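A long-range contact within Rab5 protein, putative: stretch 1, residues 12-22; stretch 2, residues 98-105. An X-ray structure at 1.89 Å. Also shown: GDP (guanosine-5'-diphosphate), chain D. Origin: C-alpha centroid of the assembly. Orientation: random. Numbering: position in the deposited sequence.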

# COMPACT_ATOMS: atom_id res chain seq x y z
N LEU A 12 9.81 5.81 -1.02
CA LEU A 12 10.91 6.63 -1.46
C LEU A 12 10.36 8.02 -1.76
O LEU A 12 9.59 8.21 -2.70
CB LEU A 12 11.61 5.99 -2.67
CG LEU A 12 12.71 6.79 -3.38
CD1 LEU A 12 13.84 7.18 -2.46
CD2 LEU A 12 13.24 5.94 -4.53
N LEU A 13 10.74 8.97 -0.92
CA LEU A 13 10.10 10.26 -0.83
C LEU A 13 11.14 11.38 -0.94
O LEU A 13 12.25 11.24 -0.45
CB LEU A 13 9.38 10.35 0.53
CG LEU A 13 8.77 11.65 1.02
CD1 LEU A 13 7.51 12.00 0.22
CD2 LEU A 13 8.41 11.50 2.50
N GLY A 14 10.75 12.49 -1.55
CA GLY A 14 11.62 13.67 -1.66
C GLY A 14 11.07 14.60 -2.71
O GLY A 14 10.23 14.19 -3.52
N GLU A 15 11.53 15.85 -2.71
CA GLU A 15 11.08 16.85 -3.69
C GLU A 15 11.48 16.41 -5.12
O GLU A 15 12.48 15.73 -5.29
CB GLU A 15 11.69 18.21 -3.34
CG GLU A 15 11.29 19.36 -4.28
CD GLU A 15 11.74 20.73 -3.80
OE1 GLU A 15 11.93 20.93 -2.58
OE2 GLU A 15 11.88 21.62 -4.68
N SER A 16 10.70 16.77 -6.15
CA SER A 16 11.16 16.50 -7.51
C SER A 16 12.56 17.08 -7.76
O SER A 16 12.92 18.16 -7.25
CB SER A 16 10.17 16.96 -8.59
OG SER A 16 9.95 18.35 -8.53
N SER A 17 13.33 16.31 -8.53
CA SER A 17 14.70 16.62 -8.96
C SER A 17 15.82 16.19 -8.01
O SER A 17 16.98 16.30 -8.38
CB SER A 17 14.88 18.11 -9.33
OG SER A 17 15.26 18.85 -8.18
N VAL A 18 15.47 15.70 -6.82
CA VAL A 18 16.49 15.26 -5.83
C VAL A 18 17.21 13.98 -6.23
O VAL A 18 18.33 13.73 -5.78
CB VAL A 18 15.95 15.17 -4.36
CG1 VAL A 18 15.38 16.51 -3.93
CG2 VAL A 18 14.94 14.03 -4.17
N GLY A 19 16.60 13.18 -7.10
CA GLY A 19 17.28 12.01 -7.63
C GLY A 19 16.69 10.65 -7.28
O GLY A 19 17.36 9.64 -7.39
N LYS A 20 15.42 10.63 -6.88
CA LYS A 20 14.72 9.37 -6.56
C LYS A 20 14.73 8.37 -7.73
O LYS A 20 15.07 7.21 -7.54
CB LYS A 20 13.28 9.65 -6.13
CG LYS A 20 13.14 10.51 -4.85
CD LYS A 20 11.65 10.70 -4.44
CE LYS A 20 10.77 11.46 -5.48
NZ LYS A 20 11.29 12.84 -5.91
N SER A 21 14.37 8.80 -8.94
CA SER A 21 14.30 7.83 -10.04
C SER A 21 15.71 7.33 -10.34
O SER A 21 15.89 6.18 -10.71
CB SER A 21 13.62 8.40 -11.31
OG SER A 21 14.48 9.28 -12.04
N SER A 22 16.69 8.21 -10.14
CA SER A 22 18.10 7.88 -10.36
C SER A 22 18.65 6.89 -9.34
O SER A 22 19.39 5.96 -9.69
CB SER A 22 18.95 9.15 -10.41
OG SER A 22 18.50 10.00 -11.46
N TRP A 98 8.28 2.04 -3.30
CA TRP A 98 7.30 2.89 -3.92
C TRP A 98 7.89 4.28 -4.03
O TRP A 98 8.02 4.99 -3.02
CB TRP A 98 6.01 2.94 -3.07
CG TRP A 98 5.24 1.62 -2.93
CD1 TRP A 98 5.76 0.36 -2.86
CD2 TRP A 98 3.83 1.48 -2.76
NE1 TRP A 98 4.76 -0.56 -2.71
CE2 TRP A 98 3.56 0.10 -2.64
CE3 TRP A 98 2.76 2.39 -2.72
CZ2 TRP A 98 2.27 -0.39 -2.46
CZ3 TRP A 98 1.48 1.90 -2.54
CH2 TRP A 98 1.24 0.52 -2.42
N ASP A 99 8.20 4.70 -5.25
CA ASP A 99 8.73 6.05 -5.51
C ASP A 99 7.58 7.02 -5.71
O ASP A 99 6.81 6.87 -6.66
CB ASP A 99 9.65 6.03 -6.74
CG ASP A 99 10.20 7.40 -7.12
OD1 ASP A 99 10.04 8.38 -6.36
OD2 ASP A 99 10.82 7.49 -8.22
N THR A 100 7.45 7.99 -4.80
CA THR A 100 6.33 8.94 -4.88
C THR A 100 6.31 9.64 -6.26
O THR A 100 5.23 9.92 -6.78
CB THR A 100 6.34 9.98 -3.73
OG1 THR A 100 7.61 10.65 -3.70
CG2 THR A 100 6.12 9.29 -2.38
N ALA A 101 7.49 9.89 -6.82
CA ALA A 101 7.70 10.32 -8.22
C ALA A 101 6.85 11.50 -8.68
O ALA A 101 6.49 11.57 -9.87
CB ALA A 101 7.50 9.15 -9.19
N GLY A 102 6.54 12.41 -7.76
CA GLY A 102 5.71 13.58 -8.07
C GLY A 102 4.43 13.64 -7.24
O GLY A 102 3.90 14.73 -7.01
N GLN A 103 3.96 12.49 -6.77
CA GLN A 103 2.72 12.42 -5.97
C GLN A 103 2.84 12.97 -4.55
O GLN A 103 1.83 13.21 -3.88
CB GLN A 103 2.16 11.00 -5.96
CG GLN A 103 1.87 10.43 -7.36
CD GLN A 103 0.56 10.92 -7.94
OE1 GLN A 103 0.01 11.91 -7.50
NE2 GLN A 103 0.05 10.20 -8.94
N GLU A 104 4.08 13.20 -4.10
CA GLU A 104 4.33 13.81 -2.80
C GLU A 104 3.72 15.23 -2.71
O GLU A 104 3.54 15.76 -1.62
CB GLU A 104 5.85 13.85 -2.51
CG GLU A 104 6.66 14.84 -3.40
CD GLU A 104 7.06 14.27 -4.77
OE1 GLU A 104 6.90 13.04 -4.98
OE2 GLU A 104 7.56 15.06 -5.61
N ARG A 105 3.42 15.82 -3.86
CA ARG A 105 2.71 17.11 -3.94
C ARG A 105 1.25 17.04 -3.45
O ARG A 105 0.67 18.06 -3.02
CB ARG A 105 2.74 17.64 -5.37
CG ARG A 105 4.14 18.01 -5.85
CD ARG A 105 4.16 18.33 -7.33
NE ARG A 105 3.96 17.14 -8.16
CZ ARG A 105 3.84 17.16 -9.48
NH1 ARG A 105 3.90 18.32 -10.14
NH2 ARG A 105 3.66 16.03 -10.15
PB GDP D . 13.47 12.68 -8.94
O1B GDP D . 13.01 11.31 -9.30
O2B GDP D . 12.50 13.73 -9.44
O3B GDP D . 13.65 12.87 -7.45
O3A GDP D . 14.93 12.99 -9.57
PA GDP D . 15.54 12.33 -10.92
O1A GDP D . 14.59 12.52 -12.09
O2A GDP D . 16.02 10.92 -10.73
O5' GDP D . 16.82 13.28 -11.17
C5' GDP D . 16.68 14.69 -11.42
C4' GDP D . 17.96 15.16 -12.12
O4' GDP D . 19.08 15.08 -11.23
C3' GDP D . 18.35 14.37 -13.36
O3' GDP D . 18.91 15.34 -14.27
C2' GDP D . 19.47 13.43 -12.89
O2' GDP D . 20.41 13.07 -13.91
C1' GDP D . 20.12 14.29 -11.82
N9 GDP D . 20.70 13.48 -10.74
C8 GDP D . 20.07 12.53 -10.03
N7 GDP D . 20.91 12.00 -9.12
C5 GDP D . 22.09 12.64 -9.24
C6 GDP D . 23.42 12.57 -8.58
O6 GDP D . 23.61 11.76 -7.65
N1 GDP D . 24.39 13.42 -9.02
C2 GDP D . 24.19 14.32 -10.02
N2 GDP D . 25.22 15.13 -10.38
N3 GDP D . 23.00 14.42 -10.69
C4 GDP D . 21.95 13.62 -10.33
O HOH W 1 8.02 17.65 -5.35
O HOH W 2 9.32 13.78 -7.39

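The contact begins as a short piece of parallel β-sheet. Leu12 lies beside Asp99 with their CA atoms 4.6 Å apart, and its backbone bonds to the residues flanking that partner: Leu12 N donates to Trp98 O at 2.8 Å, and Thr100 N donates to Leu12 O at 3.0 Å. Both bonds are almost straight, so the two strands are held in firm register. The side chains of Leu12 and Asp99 share one face of the sheet, where Leu12 CD2 lies 4.2 Å from Asp99 CB. A branched aliphatic side chain suits this buried site, since it packs against the aliphatic carbon of the aspartate and asks for no polar partner.

The CA-to-CB bond of Leu13 points sideways relative to stretch 2, but the end of the side chain comes nearer. Leu13 CD1 is 4.0 Å from Thr100 CG2 and 3.7 Å from Glu104 CB, so the leucine packs on nonpolar atoms of two residues that are hydrogen-bonded to one another. Thr100 OG1 donates to Glu104 OE1 at 2.8 Å, and Gly102 N donates to the same oxygen, Glu104 OE1, at 2.9 Å. The carboxylate thereby braces the tight type I' turn that runs from Thr100 to Gln103.

At Gly14 the absence of a side chain matters: a CB here would clash with Val18 CG2, at about 3.0 Å. Separately, Gly14 O accepts a hydrogen bond from Lys20 NZ at 2.9 Å. Glu15 points its CB away from stretch 2 and barely touches it; within its own stretch, Glu15 O accepts a weak bond from Lys20 NZ at 3.2 Å.

Ser16 approaches Glu104 through solvent. Water 1 accepts from Ser16 N at 2.9 Å and donates to Glu104 OE2 at 2.6 Å, joining the loop to the carboxylate. Ser17 and Val18 make no contact with stretch 2; instead Ser17 N donates to GDP O2B at 2.9 Å as the chain wraps around the phosphates. Gly19, at the N-cap position, has backbone angles that call for glycine, and a CB would also strike the nucleotide.

Lys20 points its CB toward stretch 2, and its long, flexible chain brings a charged end into the space between that stretch and the phosphates. Lys20 NZ donates to GDP O3B at 2.8 Å, a natural pairing of ammonium and phosphate. On the way, Lys20 CE passes 3.3 Å from Asp99 OD1, while Asp99 OD1 accepts from Ala101 N at 3.0 Å. The charge of Glu104 is near but not in direct contact: Lys20 NZ and Glu104 OE2 are 4.4 Å apart, bridged by water 2, which accepts from Lys20 NZ at 2.6 Å and donates to Glu104 OE2 at 2.8 Å.

Ser21 only brushes the second stretch, with Ser21 CB 4.3 Å from Asp99 OD2. Its small hydroxyl serves the nucleotide, Ser21 OG donating to GDP O2A at 2.6 Å. Ser22 lies beyond reach of stretch 2 and likewise binds phosphate.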